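N2152 (Neocallimastix frontalis, PDB 5U22) probably hydrolyses arabinose-containing glycosides, as a family 39 glycoside hydrolase of an anaerobic rumen fungus with polyspecific activity on rare arabinosyl substrates. Local coordinates at residues Arg263-Gly266 and Arg267-Tyr271. Residues are numbered along the deposited sequence; the frame is centred on the assembly and turned at random.
Sequences RFIG and RFERY
Phe264 and Phe268, one helical turn apart, lie side by side and point the same way, with CD1 of Phe264 4.0 Å from CZ of Phe268. The CZ atom comes in at the edge of the Phe264 ring, near its plane, so this is an edge contact rather than a stack of faces. In both phenylalanines CG stands anti to the carbonyl carbon, which sends the rings the same way, but chi2 differs (-83° for Phe264, 6° for Phe268) and turns their planes apart. This is the tightly packed side: Ile218 touches Phe264 and Val221 of helix 221-235 touches Phe268, while on another buried flank Ile265 packs against Phe305 of helix 301-310. The backbone beneath is regular, Phe268 N donating to Phe264 O at 2.8 Å and Glu269 N to Ile265 O at 3.0 Å.

A second, polar ridge is built from arginines. The Arg267 chain runs extended from CG to NE and lays one guanidinium face against CB of Arg263, which is 4.1 Å from CZ of Arg267 and offset toward the rim. Its NE forms a salt bridge with Asp330 and its NH1 reaches Ser326 O, while Arg263 turns to Asp249 and Lys327 O. A leucine in place of Arg267 would probably deprive Asp330 of one arginine partner and leave Ser326 O without this donor.

Packing slackens toward the C-terminal end, where Arg270 is partly exposed. Bent at chi3 (-53°), it folds back until Gly266 O lies 4.1 Å above the centre of its guanidinium plane, while its nitrogens form salt bridges with Asp330 and Glu324. Helix 258-270 is the crossover of a beta-alpha-beta unit of the TIM barrel, between strands 242-247 and 275-278, its arginines tying the barrel to the beta sandwich.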
loop_
_atom_site.group_PDB
_atom_site.type_symbol
_atom_site.label_atom_id
_atom_site.label_comp_id
_atom_site.label_asym_id
_atom_site.label_seq_id
_atom_site.Cartn_x
_atom_site.Cartn_y
_atom_site.Cartn_z
ATOM N N ARG A 263 5.483 7.186 -6.310
ATOM C CA ARG A 263 6.753 6.480 -6.171
ATOM C C ARG A 263 6.590 5.191 -5.382
ATOM O O ARG A 263 7.205 4.173 -5.716
ATOM C CB ARG A 263 7.781 7.385 -5.498
ATOM C CG ARG A 263 7.947 8.741 -6.160
ATOM C CD ARG A 263 8.698 9.712 -5.217
ATOM N NE ARG A 263 8.028 9.893 -3.925
ATOM C CZ ARG A 263 8.545 10.586 -2.920
ATOM N NH1 ARG A 263 9.736 11.165 -3.067
ATOM N NH2 ARG A 263 7.875 10.703 -1.768
ATOM N N PHE A 264 5.781 5.216 -4.321
ATOM C CA PHE A 264 5.511 3.989 -3.573
ATOM C C PHE A 264 4.775 2.984 -4.444
ATOM O O PHE A 264 5.099 1.789 -4.467
ATOM C CB PHE A 264 4.680 4.302 -2.329
ATOM C CG PHE A 264 5.437 5.040 -1.244
ATOM C CD1 PHE A 264 6.226 4.347 -0.340
ATOM C CD2 PHE A 264 5.345 6.417 -1.126
ATOM C CE1 PHE A 264 6.915 5.006 0.661
ATOM C CE2 PHE A 264 6.038 7.097 -0.121
ATOM C CZ PHE A 264 6.825 6.391 0.774
ATOM N N ILE A 265 3.767 3.460 -5.168
ATOM C CA ILE A 265 3.029 2.591 -6.073
ATOM C C ILE A 265 3.974 1.967 -7.093
ATOM O O ILE A 265 3.989 0.745 -7.284
ATOM C CB ILE A 265 1.895 3.379 -6.752
ATOM C CG1 ILE A 265 0.790 3.703 -5.741
ATOM C CG2 ILE A 265 1.356 2.615 -7.952
ATOM C CD1 ILE A 265 -0.192 4.769 -6.213
ATOM N N GLY A 266 4.781 2.792 -7.759
ATOM C CA GLY A 266 5.692 2.256 -8.757
ATOM C C GLY A 266 6.638 1.213 -8.193
ATOM O O GLY A 266 6.829 0.147 -8.787
ATOM N N ARG A 267 7.212 1.486 -7.017
ATOM C CA ARG A 267 8.225 0.582 -6.478
ATOM C C ARG A 267 7.596 -0.668 -5.876
ATOM O O ARG A 267 8.117 -1.770 -6.070
ATOM C CB ARG A 267 9.103 1.333 -5.468
ATOM C CG ARG A 267 9.955 2.402 -6.150
ATOM C CD ARG A 267 10.512 3.459 -5.204
ATOM N NE ARG A 267 10.877 4.665 -5.948
ATOM C CZ ARG A 267 11.527 5.705 -5.435
ATOM N NH1 ARG A 267 11.906 5.692 -4.159
ATOM N NH2 ARG A 267 11.795 6.762 -6.200
ATOM N N PHE A 268 6.462 -0.531 -5.180
ATOM C CA PHE A 268 5.735 -1.716 -4.718
ATOM C C PHE A 268 5.380 -2.630 -5.882
ATOM O O PHE A 268 5.522 -3.857 -5.787
ATOM C CB PHE A 268 4.456 -1.318 -3.972
ATOM C CG PHE A 268 4.689 -0.673 -2.626
ATOM C CD1 PHE A 268 5.966 -0.363 -2.188
ATOM C CD2 PHE A 268 3.612 -0.376 -1.804
ATOM C CE1 PHE A 268 6.172 0.247 -0.955
ATOM C CE2 PHE A 268 3.808 0.212 -0.563
ATOM C CZ PHE A 268 5.100 0.534 -0.140
ATOM N N GLU A 269 4.893 -2.056 -6.985
ATOM C CA GLU A 269 4.565 -2.885 -8.139
ATOM C C GLU A 269 5.820 -3.502 -8.740
ATOM O O GLU A 269 5.813 -4.670 -9.142
ATOM C CB GLU A 269 3.817 -2.067 -9.187
ATOM C CG GLU A 269 2.419 -1.602 -8.753
ATOM C CD GLU A 269 1.371 -2.716 -8.775
ATOM O OE1 GLU A 269 1.671 -3.840 -9.263
ATOM O OE2 GLU A 269 0.247 -2.452 -8.296
ATOM N N ARG A 270 6.915 -2.742 -8.787
ATOM C CA ARG A 270 8.152 -3.254 -9.374
ATOM C C ARG A 270 8.650 -4.491 -8.637
ATOM O O ARG A 270 9.181 -5.422 -9.254
ATOM C CB ARG A 270 9.216 -2.157 -9.364
ATOM C CG ARG A 270 10.572 -2.563 -9.917
ATOM C CD ARG A 270 11.450 -1.316 -10.161
ATOM N NE ARG A 270 10.766 -0.321 -10.999
ATOM C CZ ARG A 270 10.490 0.926 -10.610
ATOM N NH1 ARG A 270 10.856 1.365 -9.405
ATOM N NH2 ARG A 270 9.849 1.743 -11.428
ATOM N N TYR A 271 8.478 -4.529 -7.320
ATOM C CA TYR A 271 8.977 -5.631 -6.509
ATOM C C TYR A 271 7.879 -6.610 -6.114
ATOM O O TYR A 271 8.107 -7.483 -5.267
ATOM C CB TYR A 271 9.712 -5.081 -5.282
ATOM C CG TYR A 271 11.046 -4.484 -5.682
ATOM C CD1 TYR A 271 12.170 -5.289 -5.801
ATOM C CD2 TYR A 271 11.167 -3.134 -6.000
ATOM C CE1 TYR A 271 13.396 -4.759 -6.188
ATOM C CE2 TYR A 271 12.380 -2.600 -6.396
ATOM C CZ TYR A 271 13.489 -3.415 -6.485
ATOM O OH TYR A 271 14.691 -2.887 -6.880
#